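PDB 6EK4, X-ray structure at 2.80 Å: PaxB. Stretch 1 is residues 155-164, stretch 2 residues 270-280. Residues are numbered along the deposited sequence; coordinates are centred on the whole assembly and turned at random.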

# COMPACT_ATOMS: atom_id res chain seq x y z
N GLU A 155 10.31 4.93 13.83
CA GLU A 155 9.90 5.06 15.23
C GLU A 155 9.04 3.88 15.70
O GLU A 155 9.28 3.32 16.77
CB GLU A 155 9.14 6.37 15.44
CG GLU A 155 8.67 6.61 16.87
CD GLU A 155 7.91 7.92 17.04
OE1 GLU A 155 8.22 8.90 16.32
OE2 GLU A 155 7.00 7.97 17.89
N GLU A 156 8.05 3.52 14.89
CA GLU A 156 7.12 2.45 15.24
C GLU A 156 7.80 1.08 15.23
O GLU A 156 7.50 0.24 16.08
CB GLU A 156 5.92 2.43 14.28
CG GLU A 156 5.05 3.68 14.33
CD GLU A 156 4.36 3.89 15.66
OE1 GLU A 156 4.20 2.91 16.43
OE2 GLU A 156 3.96 5.04 15.95
N GLN A 157 8.71 0.87 14.28
CA GLN A 157 9.46 -0.38 14.20
C GLN A 157 10.49 -0.51 15.33
O GLN A 157 10.82 -1.62 15.74
CB GLN A 157 10.14 -0.51 12.83
CG GLN A 157 9.17 -0.80 11.71
CD GLN A 157 9.82 -0.84 10.34
OE1 GLN A 157 9.41 -1.62 9.47
NE2 GLN A 157 10.83 -0.01 10.13
N GLU A 158 10.98 0.62 15.83
CA GLU A 158 11.81 0.64 17.04
C GLU A 158 10.98 0.31 18.27
O GLU A 158 11.42 -0.44 19.14
CB GLU A 158 12.51 1.99 17.21
CG GLU A 158 13.77 2.16 16.37
CD GLU A 158 14.38 3.54 16.49
OE1 GLU A 158 14.40 4.10 17.61
OE2 GLU A 158 14.86 4.08 15.47
N ARG A 159 9.78 0.89 18.36
CA ARG A 159 8.86 0.61 19.46
C ARG A 159 8.37 -0.84 19.40
O ARG A 159 8.17 -1.48 20.44
CB ARG A 159 7.66 1.57 19.45
CG ARG A 159 6.89 1.58 20.76
CD ARG A 159 5.56 2.32 20.66
NE ARG A 159 4.68 2.00 21.78
CZ ARG A 159 3.42 2.42 21.92
NH1 ARG A 159 2.87 3.21 21.00
NH2 ARG A 159 2.71 2.06 22.98
N LYS A 160 8.17 -1.36 18.19
CA LYS A 160 7.81 -2.77 17.99
C LYS A 160 8.93 -3.70 18.45
O LYS A 160 8.66 -4.77 19.00
CB LYS A 160 7.49 -3.04 16.52
CG LYS A 160 6.99 -4.45 16.23
CD LYS A 160 6.97 -4.74 14.73
CE LYS A 160 6.58 -6.18 14.46
NZ LYS A 160 6.66 -6.52 13.01
N ALA A 161 10.17 -3.30 18.21
CA ALA A 161 11.34 -4.12 18.56
C ALA A 161 11.47 -4.29 20.07
O ALA A 161 11.68 -5.41 20.55
CB ALA A 161 12.61 -3.51 17.99
N GLU A 162 11.35 -3.20 20.82
CA GLU A 162 11.48 -3.24 22.28
C GLU A 162 10.26 -3.85 22.99
O GLU A 162 10.40 -4.41 24.07
CB GLU A 162 11.82 -1.86 22.87
CG GLU A 162 10.83 -0.74 22.57
CD GLU A 162 11.32 0.61 23.08
OE1 GLU A 162 12.19 0.65 23.98
OE2 GLU A 162 10.82 1.65 22.59
N ILE A 163 9.08 -3.75 22.38
CA ILE A 163 7.88 -4.43 22.90
C ILE A 163 8.03 -5.94 22.72
O ILE A 163 7.78 -6.70 23.65
CB ILE A 163 6.58 -3.93 22.23
CG1 ILE A 163 6.23 -2.53 22.75
CG2 ILE A 163 5.42 -4.88 22.51
CD1 ILE A 163 5.15 -1.83 21.95
N GLN A 164 8.43 -6.36 21.52
CA GLN A 164 8.69 -7.78 21.25
C GLN A 164 9.81 -8.32 22.14
O GLN A 164 9.74 -9.47 22.59
CB GLN A 164 9.05 -8.00 19.77
CG GLN A 164 7.85 -7.95 18.84
CD GLN A 164 8.22 -8.22 17.39
OE1 GLN A 164 7.55 -8.99 16.70
NE2 GLN A 164 9.29 -7.59 16.91
N ASP A 270 -0.89 -6.59 28.58
CA ASP A 270 -0.80 -5.16 28.27
C ASP A 270 0.19 -4.88 27.13
O ASP A 270 -0.04 -3.99 26.31
CB ASP A 270 -0.42 -4.34 29.51
CG ASP A 270 -1.55 -4.26 30.53
OD1 ASP A 270 -2.70 -3.99 30.13
OD2 ASP A 270 -1.28 -4.46 31.73
N LEU A 271 1.29 -5.63 27.09
CA LEU A 271 2.27 -5.51 26.01
C LEU A 271 1.73 -6.03 24.68
O LEU A 271 2.04 -5.47 23.62
CB LEU A 271 3.57 -6.24 26.36
CG LEU A 271 4.46 -5.58 27.43
CD1 LEU A 271 5.51 -6.55 27.94
CD2 LEU A 271 5.11 -4.32 26.89
N LYS A 272 0.92 -7.09 24.73
CA LYS A 272 0.31 -7.65 23.52
C LYS A 272 -0.78 -6.74 22.94
O LYS A 272 -1.05 -6.79 21.74
CB LYS A 272 -0.25 -9.05 23.80
CG LYS A 272 0.83 -10.12 23.88
CD LYS A 272 0.26 -11.48 24.27
CE LYS A 272 1.38 -12.47 24.58
NZ LYS A 272 0.86 -13.82 24.91
N ILE A 273 -1.39 -5.92 23.79
CA ILE A 273 -2.32 -4.88 23.32
C ILE A 273 -1.54 -3.79 22.58
O ILE A 273 -1.93 -3.38 21.49
CB ILE A 273 -3.12 -4.27 24.48
CG1 ILE A 273 -4.11 -5.30 25.04
CG2 ILE A 273 -3.89 -3.03 24.02
CD1 ILE A 273 -4.59 -4.99 26.44
N GLN A 274 -0.44 -3.34 23.18
CA GLN A 274 0.44 -2.34 22.55
C GLN A 274 1.03 -2.85 21.24
O GLN A 274 1.23 -2.07 20.30
CB GLN A 274 1.57 -1.94 23.49
CG GLN A 274 1.13 -1.19 24.74
CD GLN A 274 2.29 -0.92 25.69
OE1 GLN A 274 3.20 -0.15 25.38
NE2 GLN A 274 2.26 -1.56 26.86
N LEU A 275 1.31 -4.15 21.17
CA LEU A 275 1.90 -4.77 19.98
C LEU A 275 0.94 -4.76 18.79
O LEU A 275 1.36 -4.52 17.66
CB LEU A 275 2.34 -6.21 20.29
CG LEU A 275 3.17 -6.93 19.22
CD1 LEU A 275 4.44 -6.16 18.90
CD2 LEU A 275 3.51 -8.34 19.68
N LYS A 276 -0.34 -5.02 19.05
CA LYS A 276 -1.37 -4.88 18.02
C LYS A 276 -1.46 -3.43 17.52
O LYS A 276 -1.71 -3.19 16.34
CB LYS A 276 -2.74 -5.33 18.53
CG LYS A 276 -2.89 -6.84 18.67
CD LYS A 276 -4.36 -7.22 18.72
CE LYS A 276 -4.56 -8.68 19.11
NZ LYS A 276 -5.97 -9.11 18.94
N GLY A 277 -1.27 -2.49 18.44
CA GLY A 277 -1.30 -1.07 18.11
C GLY A 277 -0.21 -0.66 17.13
O GLY A 277 -0.50 -0.05 16.10
N VAL A 278 1.04 -0.99 17.45
CA VAL A 278 2.17 -0.64 16.59
C VAL A 278 2.10 -1.37 15.25
O VAL A 278 2.41 -0.79 14.21
CB VAL A 278 3.55 -0.88 17.26
CG1 VAL A 278 3.68 -0.05 18.53
CG2 VAL A 278 3.79 -2.36 17.57
N GLU A 279 1.69 -2.64 15.27
CA GLU A 279 1.59 -3.44 14.04
C GLU A 279 0.51 -2.92 13.10
O GLU A 279 0.67 -2.98 11.88
CB GLU A 279 1.34 -4.92 14.36
CG GLU A 279 2.60 -5.68 14.75
CD GLU A 279 2.41 -7.19 14.74
OE1 GLU A 279 1.82 -7.72 13.77
OE2 GLU A 279 2.87 -7.85 15.70
N GLN A 280 -0.58 -2.40 13.66
CA GLN A 280 -1.64 -1.79 12.85
C GLN A 280 -1.17 -0.46 12.26
O GLN A 280 -1.50 -0.14 11.12
CB GLN A 280 -2.90 -1.57 13.69
CG GLN A 280 -4.05 -0.94 12.90
CD GLN A 280 -5.41 -1.18 13.53
OE1 GLN A 280 -5.56 -1.12 14.75
NE2 GLN A 280 -6.41 -1.45 12.69

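The contact is built on two reciprocal knobs, Ile-163 and Val-278, the two residues that bury the most surface here. Both point their CA-to-CB bonds toward the opposing helix, and each fills a hole formed by four residues: Ile-163 sits among Leu-271, Gln-274, Leu-275 and Val-278, while Val-278 sits among Glu-156, Arg-159, Lys-160 and Ile-163. The knobs meet each other at 4.1 Å, Ile-163 CD1 to Val-278 CG1. The helices run roughly antiparallel, at 154°, with their axes 9.4 Å apart at closest approach, a spacing that lets side chains interlock.

Distances around Ile-163 show how its hole is lined. Ile-163 CG2 lies 4.0 Å from Leu-275 CD1 and 3.6 Å from the backbone atom Leu-271 O, so the methyl packs against main chain as well as side chain; Ile-163 CD1 lies 3.9 Å from Gln-274 CB. Leu-275 starts sideways, but its end comes nearer, and Leu-275 CD1 also lies 3.9 Å from Gln-164 CG.

Around Val-278, Lys-160 and Arg-159 contribute aliphatic carbons. Lys-160 CB is 3.9 Å from Val-278 CG2. The lysine chain, t at all four chi angles, is extended, and Lys-160 CE comes within 4.0 Å of Glu-279 CG. Arg-159 CD approaches Val-278 CG1 at 3.7 Å, and that same methyl lies over one face of the guanidinium. Glu-156 instead brings its carboxylate closest, with Glu-156 OE1 3.7 Å from Val-278 CG1.

The polar edge is sparse. At the guanidinium's edge, near its plane, Arg-159 NH2 donates to Gln-274 OE1 at 3.3 Å; the 158° angle is favourable, but the length makes this hydrogen bond weak. It is the only one across the contact. Gln-274 NE2 donates back to Asp-270 O at 3.4 Å, another weak bond, so the amide is engaged through both its oxygen and its nitrogen.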